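Local coordinates for protein endo-alpha-(1->5)-L-arabinanase (PDB 6B7K) that probably cuts arabinan chains internally, hydrolysing (1->5)-alpha-arabinofuranosidic linkages as a calcium-containing glycoside hydrolase of family 43, at residues Phe12-Lys16 with Leu286-Asp290; Asp23-Lys28 with His262-Leu266. One frame throughout, in Å; residues are numbered along the deposited sequence.

Contact 1: residues Phe12-Lys16 with Leu286-Asp290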
ATOM      1  N   PHE A  12     -18.051   9.378   2.650  1.00 73.87           N
ATOM      2  CA  PHE A  12     -17.383   8.296   1.935  1.00 69.51           C
ATOM      3  C   PHE A  12     -18.387   7.341   1.310  1.00 66.73           C
ATOM      4  O   PHE A  12     -19.581   7.632   1.243  1.00 68.18           O
ATOM      5  CB  PHE A  12     -16.447   7.524   2.873  1.00 68.00           C
ATOM      6  CG  PHE A  12     -17.092   7.097   4.162  1.00 69.02           C
ATOM      7  CD1 PHE A  12     -17.866   5.949   4.223  1.00 66.44           C
ATOM      8  CD2 PHE A  12     -16.915   7.840   5.318  1.00 73.33           C
ATOM      9  CE1 PHE A  12     -18.458   5.555   5.408  1.00 67.81           C
ATOM     10  CE2 PHE A  12     -17.504   7.451   6.507  1.00 74.87           C
ATOM     11  CZ  PHE A  12     -18.277   6.306   6.550  1.00 72.07           C
ATOM     12  N   TRP A  13     -17.888   6.196   0.851  1.00 63.38           N
ATOM     13  CA  TRP A  13     -18.735   5.105   0.387  1.00 61.39           C
ATOM     14  C   TRP A  13     -19.024   4.180   1.561  1.00 61.15           C
ATOM     15  O   TRP A  13     -18.103   3.576   2.120  1.00 60.00           O
ATOM     16  CB  TRP A  13     -18.064   4.325  -0.741  1.00 58.20           C
ATOM     17  CG  TRP A  13     -17.899   5.083  -2.014  1.00 59.43           C
ATOM     18  CD1 TRP A  13     -18.275   6.371  -2.263  1.00 63.32           C
ATOM     19  CD2 TRP A  13     -17.311   4.596  -3.223  1.00 57.63           C
ATOM     20  NE1 TRP A  13     -17.955   6.716  -3.555  1.00 64.12           N
ATOM     21  CE2 TRP A  13     -17.361   5.642  -4.165  1.00 60.72           C
ATOM     22  CE3 TRP A  13     -16.750   3.373  -3.602  1.00 54.39           C
ATOM     23  CZ2 TRP A  13     -16.870   5.502  -5.459  1.00 60.53           C
ATOM     24  CZ3 TRP A  13     -16.260   3.238  -4.885  1.00 54.11           C
ATOM     25  CH2 TRP A  13     -16.324   4.296  -5.799  1.00 57.25           C
ATOM     26  N   ASP A  14     -20.294   4.072   1.934  1.00 62.73           N
ATOM     27  CA  ASP A  14     -20.680   3.186   3.026  1.00 63.26           C
ATOM     28  C   ASP A  14     -20.578   1.740   2.554  1.00 61.18           C
ATOM     29  O   ASP A  14     -21.405   1.277   1.763  1.00 60.59           O
ATOM     30  CB  ASP A  14     -22.092   3.513   3.497  1.00 65.73           C
ATOM     31  CG  ASP A  14     -22.392   2.937   4.864  1.00 67.18           C
ATOM     32  OD1 ASP A  14     -21.433   2.541   5.560  1.00 66.70           O
ATOM     33  OD2 ASP A  14     -23.581   2.879   5.239  1.00 69.24           O
ATOM     34  N   THR A  15     -19.562   1.025   3.032  1.00 60.92           N
ATOM     35  CA  THR A  15     -19.331  -0.355   2.633  1.00 59.54           C
ATOM     36  C   THR A  15     -20.094  -1.298   3.558  1.00 63.41           C
ATOM     37  O   THR A  15     -20.057  -1.146   4.783  1.00 65.08           O
ATOM     38  CB  THR A  15     -17.839  -0.683   2.658  1.00 57.03           C
ATOM     39  OG1 THR A  15     -17.321  -0.470   3.976  1.00 58.54           O
ATOM     40  CG2 THR A  15     -17.085   0.202   1.671  1.00 56.06           C
ATOM     41  N   LYS A  16     -20.784  -2.268   2.964  1.00 65.62           N
ATOM     42  CA  LYS A  16     -21.606  -3.225   3.691  1.00 70.94           C
ATOM     43  C   LYS A  16     -21.307  -4.630   3.191  1.00 75.40           C
ATOM     44  O   LYS A  16     -20.694  -4.820   2.140  1.00 81.69           O
ATOM     45  CB  LYS A  16     -23.102  -2.908   3.533  1.00 70.83           C
ATOM     46  CG  LYS A  16     -23.588  -2.969   2.095  1.00 67.84           C
ATOM     47  CD  LYS A  16     -24.971  -2.357   1.938  1.00 69.33           C
ATOM     48  CE  LYS A  16     -24.929  -0.847   2.093  1.00 70.26           C
ATOM     49  NZ  LYS A  16     -26.250  -0.224   1.802  1.00 72.27           N
ATOM     50  N   LEU A 286     -13.430  -1.700   5.228  1.00 46.12           N
ATOM     51  CA  LEU A 286     -13.008  -1.039   4.002  1.00 44.79           C
ATOM     52  C   LEU A 286     -13.683   0.322   3.896  1.00 45.34           C
ATOM     53  O   LEU A 286     -14.908   0.423   4.010  1.00 46.42           O
ATOM     54  CB  LEU A 286     -13.343  -1.896   2.780  1.00 44.75           C
ATOM     55  CG  LEU A 286     -13.018  -1.294   1.411  1.00 43.80           C
ATOM     56  CD1 LEU A 286     -11.532  -0.997   1.299  1.00 42.60           C
ATOM     57  CD2 LEU A 286     -13.474  -2.223   0.297  1.00 43.37           C
ATOM     58  N   LEU A 287     -12.883   1.362   3.684  1.00 45.17           N
ATOM     59  CA  LEU A 287     -13.379   2.719   3.497  1.00 45.75           C
ATOM     60  C   LEU A 287     -12.865   3.245   2.167  1.00 44.87           C
ATOM     61  O   LEU A 287     -11.652   3.259   1.927  1.00 43.72           O
ATOM     62  CB  LEU A 287     -12.947   3.636   4.644  1.00 46.11           C
ATOM     63  CG  LEU A 287     -13.759   3.517   5.933  1.00 47.58           C
ATOM     64  CD1 LEU A 287     -13.430   4.665   6.871  1.00 47.69           C
ATOM     65  CD2 LEU A 287     -15.248   3.484   5.622  1.00 49.31           C
ATOM     66  N   ILE A 288     -13.784   3.671   1.306  1.00 45.47           N
ATOM     67  CA  ILE A 288     -13.457   4.155  -0.028  1.00 44.95           C
ATOM     68  C   ILE A 288     -14.011   5.562  -0.178  1.00 46.37           C
ATOM     69  O   ILE A 288     -15.169   5.822   0.171  1.00 48.04           O
ATOM     70  CB  ILE A 288     -14.017   3.228  -1.121  1.00 44.57           C
ATOM     71  CG1 ILE A 288     -13.590   1.784  -0.859  1.00 43.67           C
ATOM     72  CG2 ILE A 288     -13.540   3.677  -2.487  1.00 43.94           C
ATOM     73  CD1 ILE A 288     -14.175   0.805  -1.828  1.00 44.08           C
ATOM     74  N   ASN A 289     -13.185   6.467  -0.694  1.00 45.86           N
ATOM     75  CA  ASN A 289     -13.574   7.850  -0.912  1.00 46.70           C
ATOM     76  C   ASN A 289     -13.201   8.270  -2.324  1.00 46.35           C
ATOM     77  O   ASN A 289     -12.189   7.828  -2.871  1.00 45.68           O
ATOM     78  CB  ASN A 289     -12.894   8.795   0.087  1.00 46.62           C
ATOM     79  CG  ASN A 289     -13.525   8.745   1.456  1.00 47.22           C
ATOM     80  OD1 ASN A 289     -14.311   9.619   1.819  1.00 48.44           O
ATOM     81  ND2 ASN A 289     -13.187   7.718   2.225  1.00 46.34           N
ATOM     82  N   ASP A 290     -14.035   9.125  -2.908  1.00 47.22           N
ATOM     83  CA  ASP A 290     -13.642   9.843  -4.111  1.00 47.57           C
ATOM     84  C   ASP A 290     -12.660  10.942  -3.723  1.00 48.06           C
ATOM     85  O   ASP A 290     -12.985  11.813  -2.909  1.00 49.31           O
ATOM     86  CB  ASP A 290     -14.864  10.433  -4.812  1.00 48.88           C
ATOM     87  CG  ASP A 290     -15.678   9.385  -5.544  1.00 48.86           C
ATOM     88  OD1 ASP A 290     -15.257   8.210  -5.559  1.00 47.95           O
ATOM     89  OD2 ASP A 290     -16.738   9.737  -6.106  1.00 49.85           O
TER

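Contact 2: residues Asp23-Lys28 with His262-Leu266. With CA (calcium ion), chain F.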
ATOM      1  N   ASP A  23      -4.886  -3.354   5.054  1.00 35.15           N
ATOM      2  CA  ASP A  23      -3.878  -2.966   4.074  1.00 34.23           C
ATOM      3  C   ASP A  23      -4.410  -3.152   2.654  1.00 31.54           C
ATOM      4  O   ASP A  23      -3.871  -3.964   1.894  1.00 28.80           O
ATOM      5  CB  ASP A  23      -2.595  -3.775   4.281  1.00 34.57           C
ATOM      6  CG  ASP A  23      -2.132  -3.773   5.728  1.00 37.98           C
ATOM      7  OD1 ASP A  23      -2.027  -2.678   6.321  1.00 41.10           O
ATOM      8  OD2 ASP A  23      -1.885  -4.870   6.276  1.00 37.67           O
ATOM      9  N   PRO A  24      -5.447  -2.415   2.256  1.00 31.36           N
ATOM     10  CA  PRO A  24      -6.079  -2.655   0.958  1.00 29.90           C
ATOM     11  C   PRO A  24      -5.391  -1.937  -0.196  1.00 31.04           C
ATOM     12  O   PRO A  24      -4.675  -0.946  -0.024  1.00 33.10           O
ATOM     13  CB  PRO A  24      -7.491  -2.095   1.169  1.00 31.05           C
ATOM     14  CG  PRO A  24      -7.269  -0.945   2.073  1.00 33.49           C
ATOM     15  CD  PRO A  24      -6.143  -1.351   3.003  1.00 34.38           C
ATOM     16  N   SER A  25      -5.633  -2.470  -1.392  1.00 29.62           N
ATOM     17  CA  SER A  25      -5.227  -1.845  -2.646  1.00 30.24           C
ATOM     18  C   SER A  25      -6.320  -2.119  -3.665  1.00 29.95           C
ATOM     19  O   SER A  25      -6.638  -3.281  -3.934  1.00 28.58           O
ATOM     20  CB  SER A  25      -3.879  -2.383  -3.135  1.00 28.95           C
ATOM     21  OG  SER A  25      -3.452  -1.717  -4.314  1.00 30.29           O
ATOM     22  N   ILE A  26      -6.893  -1.058  -4.229  1.00 32.09           N
ATOM     23  CA  ILE A  26      -8.072  -1.171  -5.080  1.00 32.55           C
ATOM     24  C   ILE A  26      -7.655  -1.262  -6.539  1.00 33.57           C
ATOM     25  O   ILE A  26      -6.659  -0.668  -6.977  1.00 34.88           O
ATOM     26  CB  ILE A  26      -9.041   0.011  -4.850  1.00 34.79           C
ATOM     27  CG1 ILE A  26     -10.366  -0.218  -5.580  1.00 35.28           C
ATOM     28  CG2 ILE A  26      -8.416   1.317  -5.302  1.00 36.93           C
ATOM     29  CD1 ILE A  26     -11.115  -1.454  -5.136  1.00 32.70           C
ATOM     30  N   ILE A  27      -8.429  -2.037  -7.299  1.00 34.92           N
ATOM     31  CA  ILE A  27      -8.321  -2.138  -8.750  1.00 35.60           C
ATOM     32  C   ILE A  27      -9.734  -2.395  -9.267  1.00 37.75           C
ATOM     33  O   ILE A  27     -10.668  -2.614  -8.494  1.00 39.50           O
ATOM     34  CB  ILE A  27      -7.331  -3.247  -9.181  1.00 34.76           C
ATOM     35  CG1 ILE A  27      -7.019  -3.192 -10.687  1.00 35.44           C
ATOM     36  CG2 ILE A  27      -7.853  -4.621  -8.781  1.00 35.44           C
ATOM     37  CD1 ILE A  27      -6.487  -1.861 -11.170  1.00 35.04           C
ATOM     38  N   LYS A  28      -9.897  -2.363 -10.589  1.00 37.98           N
ATOM     39  CA  LYS A  28     -11.228  -2.408 -11.186  1.00 39.18           C
ATOM     40  C   LYS A  28     -11.088  -2.936 -12.605  1.00 40.74           C
ATOM     41  O   LYS A  28     -10.588  -2.222 -13.479  1.00 40.78           O
ATOM     42  CB  LYS A  28     -11.860  -1.024 -11.165  1.00 39.18           C
ATOM     43  CG  LYS A  28     -13.356  -0.991 -11.372  1.00 41.77           C
ATOM     44  CD  LYS A  28     -13.806   0.443 -11.541  1.00 42.45           C
ATOM     45  CE  LYS A  28     -15.294   0.545 -11.790  1.00 45.48           C
ATOM     46  NZ  LYS A  28     -15.756  -0.383 -12.853  1.00 47.48           N
ATOM     47  N   HIS A 262      -2.968   2.571   5.859  1.00 39.54           N
ATOM     48  CA  HIS A 262      -2.561   1.827   4.672  1.00 39.48           C
ATOM     49  C   HIS A 262      -3.464   2.128   3.487  1.00 36.61           C
ATOM     50  O   HIS A 262      -4.197   1.257   3.007  1.00 36.11           O
ATOM     51  CB  HIS A 262      -2.519   0.324   4.934  1.00 40.69           C
ATOM     52  CG  HIS A 262      -1.602  -0.404   4.002  1.00 40.71           C
ATOM     53  ND1 HIS A 262      -1.843  -0.499   2.648  1.00 43.04           N
ATOM     54  CD2 HIS A 262      -0.429  -1.043   4.223  1.00 43.31           C
ATOM     55  CE1 HIS A 262      -0.864  -1.176   2.075  1.00 45.24           C
ATOM     56  NE2 HIS A 262       0.008  -1.514   3.009  1.00 43.44           N
ATOM     57  N   GLN A 263      -3.408   3.365   3.014  1.00 35.69           N
ATOM     58  CA  GLN A 263      -4.249   3.831   1.930  1.00 34.94           C
ATOM     59  C   GLN A 263      -3.637   3.474   0.578  1.00 34.40           C
ATOM     60  O   GLN A 263      -2.500   3.006   0.474  1.00 34.39           O
ATOM     61  CB  GLN A 263      -4.453   5.342   2.026  1.00 34.93           C
ATOM     62  CG  GLN A 263      -3.252   6.153   1.556  1.00 34.89           C
ATOM     63  CD  GLN A 263      -1.989   5.853   2.346  1.00 34.10           C
ATOM     64  OE1 GLN A 263      -2.022   5.732   3.570  1.00 33.73           O
ATOM     65  NE2 GLN A 263      -0.872   5.718   1.643  1.00 33.91           N
ATOM     66  N   ASP A 264      -4.425   3.699  -0.469  1.00 34.33           N
ATOM     67  CA  ASP A 264      -3.952   3.601  -1.840  1.00 34.92           C
ATOM     68  C   ASP A 264      -4.915   4.392  -2.711  1.00 35.61           C
ATOM     69  O   ASP A 264      -6.095   4.531  -2.379  1.00 35.66           O
ATOM     70  CB  ASP A 264      -3.853   2.146  -2.312  1.00 34.72           C
ATOM     71  CG  ASP A 264      -2.865   1.969  -3.453  1.00 34.76           C
ATOM     72  OD1 ASP A 264      -2.389   2.987  -3.996  1.00 35.04           O
ATOM     73  OD2 ASP A 264      -2.555   0.812  -3.796  1.00 35.15           O
ATOM     74  N   VAL A 265      -4.399   4.920  -3.818  1.00 36.31           N
ATOM     75  CA  VAL A 265      -5.174   5.760  -4.723  1.00 37.92           C
ATOM     76  C   VAL A 265      -5.279   5.073  -6.077  1.00 39.12           C
ATOM     77  O   VAL A 265      -4.329   4.426  -6.535  1.00 39.28           O
ATOM     78  CB  VAL A 265      -4.557   7.168  -4.866  1.00 38.54           C
ATOM     79  CG1 VAL A 265      -4.664   7.928  -3.553  1.00 38.02           C
ATOM     80  CG2 VAL A 265      -3.105   7.073  -5.311  1.00 39.02           C
ATOM     81  N   LEU A 266      -6.439   5.214  -6.718  1.00 39.87           N
ATOM     82  CA  LEU A 266      -6.700   4.612  -8.018  1.00 40.70           C
ATOM     83  C   LEU A 266      -7.176   5.684  -8.984  1.00 42.44           C
ATOM     84  O   LEU A 266      -8.139   6.403  -8.694  1.00 42.98           O
ATOM     85  CB  LEU A 266      -7.751   3.502  -7.923  1.00 40.32           C
ATOM     86  CG  LEU A 266      -8.311   2.968  -9.245  1.00 41.03           C
ATOM     87  CD1 LEU A 266      -7.226   2.271 -10.053  1.00 41.13           C
ATOM     88  CD2 LEU A 266      -9.489   2.035  -8.995  1.00 40.86           C
TER
HETATM   89 CA    CA F 302      -0.904   1.355  -5.612  1.00 34.09          CA
HETATM   90  O   HOH W   1      -2.211   3.062  -7.094  1.00 23.56           O

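Contact 1: residues Phe12-Lys16 with Leu286-Asp290
This contact lies on the outer side of a five-bladed beta-propeller, the fold of family 43 glycoside hydrolases. Before it enters the first blade, the N-terminal segment F12-K16 runs beside strand 284-293 of the last blade. The two directions are 145° apart, so the segments are roughly antiparallel. Alternate residues of the strand divide the backbone bonding. L287 and N289 bond to R273 and L271 of strand 270-277, while the carbonyls of L286 and I288 turn to the N-terminal segment. W13 N donates to I288 O at 2.8 Å with an angle of 161°. The return bond is absent, since W13 O lies 4.4 Å from I288 N. L286 O is satisfied by a side chain instead: T15 OG1 donates to it. N19 ND2 also hydrogen-bonds this hydroxyl, so T15 joins the last blade to the chain just after F12-K16. Apolar contacts flank the bonds. I288 CG2 meets W13 CE3 at 3.4 Å, and the W13 ring also packs edge-to-face with W33. L287 CD2 sits over one face of the F12 ring, 4.0 Å from its centroid, in a CH-pi contact. W55 of the first blade touches T15, L286 and I288. The shortest approach of all is the polar one, T15 OG1 to L286 O at 2.6 Å.

Contact 2: residues Asp23-Lys28 with His262-Leu266
This is a side-by-side contact between the innermost strands of the first and last propeller blades, near the central axis of the fold. Strands 25-28 and 263-266 run in nearly the same direction, 22° apart, with axes 6.5 Å apart at closest approach. No backbone hydrogen bond joins them. Each pairs within its own blade: S25 and I27 with F36 and Y34, D264 with V272. Side chains therefore make the join. At the far end from the active site, I26 CG2 packs on L266 CB at 3.5 Å, and I27 CD1 meets L266 CD1 at 4.3 Å. In the middle, S25 OG donates to D264 OD2 at 2.7 Å. The D264 carboxylate also grips the calcium with both oxygens, OD1 at 2.7 Å and OD2 at 2.5 Å. D84 and D142 complete the protein ligands. A water 2.6 Å from the metal donates to V265 O, also at 2.6 Å. V265 N donates to D264 OD1 at 2.8 Å, so OD1 has both the metal and a backbone NH as partners. At the other end, D23 CB lies over the H262 ring, 3.5 Å from its centroid, in a CH-pi contact. D23 is the predicted proton acceptor and its OD2 bonds T38 OG1. H262 is predicted to matter for substrate recognition, and a second calcium lies about 3 Å from its side chain. The side chain of D264 comes within about 3 Å of those of D84 and D142, a crowding of carboxylates that the calcium can offset; the same interface spans the seam between blades and carries D23, the probable catalytic base.

The modelled chain starts at F12, in the segment of contact 1. It then enters the first blade, where D23-K28 supplies one side of contact 2. The middle blades follow, and the chain returns to the centre at H262-L266, closing contact 2 across 233 intervening residues. It then passes through strand 270-277 to L286-D290 and closes contact 1. Contact 2 is thus nested inside the loop closed by contact 1. Both join the start of the chain to the last blade, contact 2 near the axis and contact 1 farther out. Their centres are about 12 Å apart, and they touch where L286 CD1 packs on P24 CB at 4.2 Å.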